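Local coordinates for putative nisin-resistance protein (Streptococcus agalactiae 515, PDB 4Y68) that probably hydrolyses the lantibiotic nisin as a lipoprotein peptidase of the S41 serine-protease family, thereby giving the bacterium resistance to it, at residues A[229-234]-A[286-291]; A[107-112]-A[139-144]; A[49-54]-A[185-190]. One frame throughout, in Å; residues are numbered along the deposited sequence.

Contact 1 of 3, residues A[229-234]-A[286-291]; sequences SAEMTF and TPILPD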
# COMPACT_ATOMS: atom_id res chain seq x y z
N SER A 229 1.56 -0.81 0.32
CA SER A 229 1.52 0.53 -0.28
C SER A 229 2.93 1.04 -0.58
O SER A 229 3.17 1.73 -1.58
CB SER A 229 0.81 1.52 0.64
OG SER A 229 -0.60 1.41 0.57
N ALA A 230 3.84 0.73 0.33
CA ALA A 230 5.23 1.13 0.20
C ALA A 230 5.86 0.42 -0.98
O ALA A 230 6.65 1.00 -1.70
CB ALA A 230 6.00 0.82 1.49
N GLU A 231 5.51 -0.86 -1.17
CA GLU A 231 6.02 -1.59 -2.32
C GLU A 231 5.44 -1.02 -3.63
O GLU A 231 6.17 -0.85 -4.59
CB GLU A 231 5.71 -3.07 -2.20
CG GLU A 231 6.58 -3.77 -1.20
CD GLU A 231 6.18 -5.20 -1.03
OE1 GLU A 231 5.07 -5.45 -0.50
OE2 GLU A 231 6.96 -6.07 -1.47
N MET A 232 4.15 -0.69 -3.64
CA MET A 232 3.54 -0.11 -4.84
C MET A 232 4.01 1.32 -5.09
O MET A 232 4.02 1.77 -6.24
CB MET A 232 2.01 -0.14 -4.75
CG MET A 232 1.40 -1.25 -5.63
SD MET A 232 1.93 -2.88 -5.05
CE MET A 232 0.92 -2.88 -3.55
N THR A 233 4.39 2.03 -4.03
CA THR A 233 5.08 3.29 -4.17
C THR A 233 6.45 3.06 -4.79
O THR A 233 6.85 3.80 -5.69
CB THR A 233 5.24 4.03 -2.83
OG1 THR A 233 3.95 4.39 -2.36
CG2 THR A 233 6.07 5.30 -3.01
N PHE A 234 7.16 2.05 -4.30
CA PHE A 234 8.43 1.66 -4.91
C PHE A 234 8.24 1.34 -6.39
O PHE A 234 9.02 1.79 -7.20
CB PHE A 234 9.04 0.45 -4.18
CG PHE A 234 10.39 0.03 -4.70
CD1 PHE A 234 11.20 0.91 -5.39
CD2 PHE A 234 10.85 -1.26 -4.49
CE1 PHE A 234 12.45 0.52 -5.86
CE2 PHE A 234 12.10 -1.66 -4.96
CZ PHE A 234 12.90 -0.77 -5.65
N THR A 286 5.07 -11.04 -4.36
CA THR A 286 6.46 -11.41 -4.58
C THR A 286 7.38 -10.22 -4.29
O THR A 286 7.09 -9.07 -4.65
CB THR A 286 6.69 -11.88 -6.02
OG1 THR A 286 6.50 -10.78 -6.89
CG2 THR A 286 5.70 -12.96 -6.39
N PRO A 287 8.51 -10.50 -3.63
CA PRO A 287 9.42 -9.43 -3.22
C PRO A 287 9.99 -8.65 -4.41
O PRO A 287 10.16 -9.18 -5.50
CB PRO A 287 10.53 -10.19 -2.47
CG PRO A 287 9.82 -11.40 -1.91
CD PRO A 287 8.87 -11.79 -3.03
N ILE A 288 10.28 -7.38 -4.19
CA ILE A 288 10.92 -6.57 -5.20
C ILE A 288 12.43 -6.53 -4.93
O ILE A 288 12.86 -6.18 -3.84
CB ILE A 288 10.32 -5.16 -5.24
CG1 ILE A 288 8.80 -5.25 -5.42
CG2 ILE A 288 10.95 -4.34 -6.37
CD1 ILE A 288 8.08 -3.93 -5.14
N LEU A 289 13.22 -6.90 -5.93
CA LEU A 289 14.68 -6.80 -5.84
C LEU A 289 15.14 -5.37 -6.11
O LEU A 289 14.82 -4.81 -7.15
CB LEU A 289 15.35 -7.73 -6.85
CG LEU A 289 15.53 -9.21 -6.52
CD1 LEU A 289 16.90 -9.44 -5.89
CD2 LEU A 289 14.43 -9.65 -5.59
N PRO A 290 15.91 -4.78 -5.19
CA PRO A 290 16.51 -3.50 -5.53
C PRO A 290 17.57 -3.70 -6.60
O PRO A 290 17.99 -4.84 -6.77
CB PRO A 290 17.13 -3.03 -4.21
CG PRO A 290 17.33 -4.27 -3.42
CD PRO A 290 16.20 -5.19 -3.81
N ASP A 291 17.97 -2.64 -7.31
CA ASP A 291 18.99 -2.77 -8.36
C ASP A 291 20.31 -3.30 -7.80
O ASP A 291 21.03 -4.05 -8.47
CB ASP A 291 19.23 -1.41 -9.03
CG ASP A 291 17.98 -0.84 -9.66
OD1 ASP A 291 17.13 -1.64 -10.12
OD2 ASP A 291 17.85 0.40 -9.70
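The phenyl ring of Phe234 is met by Ile288, whose CG2 methyl comes in obliquely against the CD2-CE2 side. CE2 of Phe234 lies 3.2 Å from CG2 of Ile288, a tight fit, while CD2 of the ring stands 3.6 Å from the same methyl. The two side chains run antiparallel alongside one another. Phe234 reaches out because its CG is anti to the backbone N (chi1 -177°), which lays the ring alongside the incoming branch. The other branch of Ile288 runs back to the helix, where its CD1 packs 3.7 Å from Glu231 O and 3.9 Å from Glu231 CB. The Ser-Ser-Ala-Glu sequence from Ser228 leads into helix 229-235, and in S41 peptidases the serine nucleophile is characteristically found at the start of such a helix. The second flat group, the carboxylate of Glu231, has its partners beyond the two segments: OE1 accepts from the backbone N of Ser228 and Tyr253, OE2 from Gly252 N and Thr250 OG1. Thr250 also hydrogen-bonds Ile288 N, joining the polar and apolar halves of the contact. Within the helix, Thr233 OG1 and Thr233 N approach Ser229 O from opposite faces of its carbonyl plane, the hydroxyl at 2.9 Å.

Contact 2 of 3, residues A[107-112]-A[139-144]; sequences RYPEYR and GKLQNI
Pro109 and Leu141 meet at about a right angle, CB and CG of the proline ring set against the leucine branch point, with Pro109 CG 3.6 Å from Leu141 CG. Both leucine methyls sit close by: CD1 is 3.9 Å from Pro109 CG and CD2 is 4.0 Å from Pro109 CB. One helical turn further on, Ile144 and Tyr111 cross on a slant. The isoleucine CD1 lies 3.5 Å from Tyr111 CD1 and also touches the tyrosine CB, so it sits at the root of the ring, well away from the hydroxyl. Tyr111 CB points to the helix, and CG, wedged between the backbone N and the carbonyl carbon (chi1 86°), places CD1 beside Ile144 CD1. Lys140 adds the polar link: bent at chi2 and chi4, its NZ donates a hydrogen bond to Pro109 O, 3.0 Å away, almost in line with the C=O bond (170°). Glu110 OE2 is 6.5 Å from Lys140 NZ, too far for a salt bridge. Helix 131-147 is the connection of a beta-alpha-beta crossover from strand 118-122 to the parallel strand 152-156; here it packs against edge strand 110-113, while Leu141 and Ile144 also rest on Ile121 of the adjoining strand.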
# COMPACT_ATOMS: atom_id res chain seq x y z
N ARG A 107 3.11 7.77 11.10
CA ARG A 107 4.20 8.72 11.34
C ARG A 107 4.30 9.70 10.19
O ARG A 107 3.76 9.45 9.12
CB ARG A 107 5.52 7.98 11.53
CG ARG A 107 5.41 6.48 11.30
CD ARG A 107 5.61 5.72 12.58
NE ARG A 107 5.29 4.29 12.43
CZ ARG A 107 6.20 3.33 12.30
NH1 ARG A 107 7.49 3.64 12.27
NH2 ARG A 107 5.82 2.06 12.19
N TYR A 108 4.98 10.83 10.42
CA TYR A 108 5.22 11.77 9.33
C TYR A 108 6.65 11.69 8.77
O TYR A 108 7.59 11.29 9.47
CB TYR A 108 4.88 13.19 9.78
CG TYR A 108 3.41 13.32 10.09
CD1 TYR A 108 2.45 13.12 9.09
CD2 TYR A 108 2.97 13.61 11.37
CE1 TYR A 108 1.08 13.22 9.37
CE2 TYR A 108 1.61 13.72 11.67
CZ TYR A 108 0.67 13.53 10.67
OH TYR A 108 -0.67 13.63 10.99
N PRO A 109 6.82 12.05 7.49
CA PRO A 109 8.12 12.05 6.83
C PRO A 109 9.08 12.98 7.54
O PRO A 109 8.64 13.93 8.18
CB PRO A 109 7.82 12.58 5.41
CG PRO A 109 6.38 12.44 5.24
CD PRO A 109 5.77 12.61 6.62
N GLU A 110 10.37 12.69 7.42
CA GLU A 110 11.46 13.46 8.03
C GLU A 110 12.55 13.56 6.99
O GLU A 110 12.64 12.68 6.14
CB GLU A 110 12.01 12.75 9.27
CG GLU A 110 11.58 13.32 10.59
CD GLU A 110 12.30 12.63 11.74
OE1 GLU A 110 12.42 11.38 11.68
OE2 GLU A 110 12.77 13.34 12.67
N TYR A 111 13.38 14.60 7.05
CA TYR A 111 14.61 14.62 6.26
C TYR A 111 15.79 15.09 7.09
O TYR A 111 15.63 15.79 8.08
CB TYR A 111 14.46 15.51 5.03
CG TYR A 111 14.77 16.96 5.32
CD1 TYR A 111 13.85 17.77 5.97
CD2 TYR A 111 15.99 17.52 4.97
CE1 TYR A 111 14.13 19.08 6.26
CE2 TYR A 111 16.28 18.83 5.24
CZ TYR A 111 15.34 19.61 5.89
OH TYR A 111 15.61 20.93 6.17
N ARG A 112 16.98 14.69 6.67
CA ARG A 112 18.23 15.26 7.16
C ARG A 112 19.12 15.61 5.97
O ARG A 112 19.28 14.81 5.06
CB ARG A 112 18.98 14.28 8.07
CG ARG A 112 18.21 13.84 9.29
CD ARG A 112 18.03 14.95 10.30
NE ARG A 112 17.50 14.40 11.55
CZ ARG A 112 16.21 14.31 11.84
NH1 ARG A 112 15.30 14.76 10.99
NH2 ARG A 112 15.82 13.80 13.00
N GLY A 139 2.10 17.23 2.58
CA GLY A 139 2.59 18.61 2.58
C GLY A 139 4.04 18.71 3.03
O GLY A 139 4.85 19.43 2.43
N LYS A 140 4.36 17.97 4.07
CA LYS A 140 5.73 17.88 4.56
C LYS A 140 6.68 17.41 3.44
O LYS A 140 7.79 17.92 3.29
CB LYS A 140 5.78 16.93 5.76
CG LYS A 140 6.48 17.47 7.00
CD LYS A 140 7.91 16.93 7.09
CE LYS A 140 8.56 17.25 8.44
NZ LYS A 140 7.99 16.47 9.61
N LEU A 141 6.25 16.43 2.65
CA LEU A 141 7.08 15.92 1.57
C LEU A 141 7.21 16.96 0.46
O LEU A 141 8.31 17.28 0.02
CB LEU A 141 6.50 14.61 1.01
CG LEU A 141 6.93 13.37 1.77
CD1 LEU A 141 6.10 12.17 1.38
CD2 LEU A 141 8.40 13.09 1.50
N GLN A 142 6.06 17.46 0.02
CA GLN A 142 6.01 18.51 -0.97
C GLN A 142 6.97 19.66 -0.61
O GLN A 142 7.79 20.06 -1.43
CB GLN A 142 4.57 19.01 -1.10
CG GLN A 142 4.36 20.18 -2.03
CD GLN A 142 4.11 19.75 -3.45
OE1 GLN A 142 4.84 18.93 -4.02
NE2 GLN A 142 3.06 20.30 -4.04
N ASN A 143 6.90 20.15 0.63
CA ASN A 143 7.77 21.26 1.01
C ASN A 143 9.23 20.92 0.85
O ASN A 143 10.00 21.71 0.32
CB ASN A 143 7.53 21.71 2.44
CG ASN A 143 8.56 22.75 2.89
OD1 ASN A 143 9.67 22.42 3.32
ND2 ASN A 143 8.21 24.03 2.74
N ILE A 144 9.61 19.73 1.31
CA ILE A 144 11.00 19.31 1.21
C ILE A 144 11.47 19.28 -0.22
O ILE A 144 12.53 19.79 -0.53
CB ILE A 144 11.22 17.92 1.82
CG1 ILE A 144 11.06 17.99 3.35
CG2 ILE A 144 12.61 17.38 1.40
CD1 ILE A 144 11.10 16.64 4.04

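Contact 3 of 3, residues A[49-54]-A[185-190]; sequences YSQGRQ and TDKYGN
A beta hairpin of the antiparallel sheet reaches with its turn to the C-terminal end of helix 32-46, where Lys187 finds a cluster of oxygens on the N-terminal helical part of the chain. Lys187 NZ lies 2.9 Å from Gln51 OE1, a weak hydrogen bond, and NZ is 2.8 Å from Ser50 OG. The firmer partners of Lys187 NZ are the carbonyl oxygens of Glu44 and Gly47 at the C-terminal end of the helix, a region of negative potential that probably favours a positive charge. Ser50, the centre of an inverse gamma turn, is tied there too: its OG lies within hydrogen-bonding reach of Val43 O, the stronger partner, and Gly47 O, which must share or alternate its single proton, while Gln51 NE2 reaches Leu48 O. The lysine starts with CG between its backbone N and carbonyl carbon (chi1 67°) and bends again at chi3, running antiparallel alongside the glutamine side chain. The turn itself, Asp186 to Gly189, is type I, and Gly189 with its positive phi makes a G1 beta bulge before strand 191-195. Two backbone bonds close it, Gly189 N to Asp186 O and Asp186 N to Asn190 O. Asp186 stiffens it further: OD1 receives Asn190 N at 2.9 Å from above the carboxylate plane, and OD2 offers its syn lone pair to Asn190 ND2, also 2.9 Å away, nearly in the amide plane. The same OD2 forms a salt bridge with Arg46. Lys187 CG lies 3.3 Å above one face of the Tyr188 ring, offset toward its rim.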
# COMPACT_ATOMS: atom_id res chain seq x y z
N TYR A 49 -8.32 -15.95 -5.40
CA TYR A 49 -8.18 -17.39 -5.30
C TYR A 49 -9.46 -18.11 -4.87
O TYR A 49 -9.45 -19.32 -4.64
CB TYR A 49 -7.06 -17.73 -4.30
CG TYR A 49 -5.82 -16.95 -4.58
CD1 TYR A 49 -5.38 -15.97 -3.71
CD2 TYR A 49 -5.09 -17.18 -5.76
CE1 TYR A 49 -4.22 -15.24 -3.99
CE2 TYR A 49 -3.94 -16.45 -6.04
CZ TYR A 49 -3.51 -15.49 -5.15
OH TYR A 49 -2.39 -14.77 -5.44
N SER A 50 -10.56 -17.37 -4.80
CA SER A 50 -11.76 -17.88 -4.17
C SER A 50 -12.68 -18.56 -5.18
O SER A 50 -13.81 -18.14 -5.39
CB SER A 50 -12.48 -16.74 -3.46
OG SER A 50 -12.70 -15.67 -4.36
N GLN A 51 -12.16 -19.59 -5.84
CA GLN A 51 -12.97 -20.42 -6.74
C GLN A 51 -12.40 -21.83 -6.76
O GLN A 51 -11.23 -22.02 -6.47
CB GLN A 51 -13.00 -19.83 -8.17
CG GLN A 51 -11.63 -19.59 -8.82
CD GLN A 51 -11.02 -18.26 -8.40
OE1 GLN A 51 -11.74 -17.30 -8.11
NE2 GLN A 51 -9.70 -18.20 -8.36
N GLY A 52 -13.23 -22.81 -7.11
CA GLY A 52 -12.73 -24.15 -7.34
C GLY A 52 -12.95 -25.09 -6.18
O GLY A 52 -13.45 -24.70 -5.13
N ARG A 53 -12.53 -26.34 -6.36
CA ARG A 53 -12.82 -27.41 -5.41
C ARG A 53 -12.30 -27.14 -4.01
O ARG A 53 -13.02 -27.35 -3.04
CB ARG A 53 -12.25 -28.74 -5.91
CG ARG A 53 -12.76 -29.96 -5.14
CD ARG A 53 -14.17 -30.40 -5.61
NE ARG A 53 -14.37 -31.82 -5.31
CZ ARG A 53 -15.03 -32.28 -4.25
NH1 ARG A 53 -15.61 -31.44 -3.39
NH2 ARG A 53 -15.13 -33.59 -4.06
N GLN A 54 -11.05 -26.71 -3.86
CA GLN A 54 -10.59 -26.44 -2.50
C GLN A 54 -11.34 -25.25 -1.87
O GLN A 54 -11.59 -25.24 -0.67
CB GLN A 54 -9.08 -26.18 -2.46
CG GLN A 54 -8.27 -27.28 -3.10
CD GLN A 54 -8.58 -28.64 -2.49
OE1 GLN A 54 -8.73 -28.76 -1.27
NE2 GLN A 54 -8.71 -29.66 -3.33
N THR A 185 -4.55 -6.35 -12.41
CA THR A 185 -5.58 -7.16 -13.07
C THR A 185 -6.39 -7.98 -12.08
O THR A 185 -5.79 -8.61 -11.21
CB THR A 185 -4.93 -8.11 -14.10
OG1 THR A 185 -4.13 -7.35 -15.01
CG2 THR A 185 -6.00 -8.94 -14.87
N ASP A 186 -7.71 -8.00 -12.19
CA ASP A 186 -8.53 -8.75 -11.22
C ASP A 186 -8.77 -10.21 -11.64
O ASP A 186 -8.29 -10.65 -12.68
CB ASP A 186 -9.87 -8.04 -10.95
CG ASP A 186 -10.83 -8.04 -12.14
OD1 ASP A 186 -10.67 -8.80 -13.13
OD2 ASP A 186 -11.79 -7.26 -12.06
N LYS A 187 -9.52 -10.95 -10.84
CA LYS A 187 -9.77 -12.36 -11.13
C LYS A 187 -10.57 -12.56 -12.43
O LYS A 187 -10.51 -13.63 -13.02
CB LYS A 187 -10.51 -13.04 -9.97
CG LYS A 187 -11.92 -12.53 -9.77
CD LYS A 187 -12.56 -13.02 -8.46
CE LYS A 187 -12.68 -14.53 -8.40
NZ LYS A 187 -13.17 -14.98 -7.03
N TYR A 188 -11.29 -11.53 -12.87
CA TYR A 188 -12.07 -11.64 -14.11
C TYR A 188 -11.25 -11.22 -15.34
O TYR A 188 -11.76 -11.16 -16.45
CB TYR A 188 -13.37 -10.83 -13.98
CG TYR A 188 -14.16 -11.30 -12.77
CD1 TYR A 188 -14.91 -12.48 -12.82
CD2 TYR A 188 -14.12 -10.60 -11.58
CE1 TYR A 188 -15.62 -12.94 -11.69
CE2 TYR A 188 -14.81 -11.04 -10.45
CZ TYR A 188 -15.57 -12.21 -10.51
OH TYR A 188 -16.25 -12.67 -9.39
N GLY A 189 -9.97 -10.95 -15.13
CA GLY A 189 -9.11 -10.57 -16.24
C GLY A 189 -9.23 -9.11 -16.66
O GLY A 189 -8.71 -8.74 -17.69
N ASN A 190 -9.92 -8.30 -15.86
CA ASN A 190 -9.98 -6.85 -16.08
C ASN A 190 -8.66 -6.17 -15.70
O ASN A 190 -8.27 -6.15 -14.53
CB ASN A 190 -11.11 -6.21 -15.25
CG ASN A 190 -12.48 -6.81 -15.58
OD1 ASN A 190 -12.85 -6.88 -16.75
ND2 ASN A 190 -13.22 -7.23 -14.55

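Contacts 1 and 2 lie toward the two outer edges of one mixed sheet: segment 286-291 leads into edge strand 292-293, whereas 110-113 is the edge strand at the other side. Their centres are 21 Å apart and their nearest atoms about 8 Å. Contact 3 joins a hairpin of the antiparallel sheet to the N-terminal helices; its centre lies 24 Å from that of contact 1 and 39 Å from that of contact 2, on the far side of the chain's centre from contact 2. Along the sequence, contact 2 is nested within the loop that contact 3 closes, and contact 1 follows both. Contact 1 probably lies beside the active site; the other two are more remote.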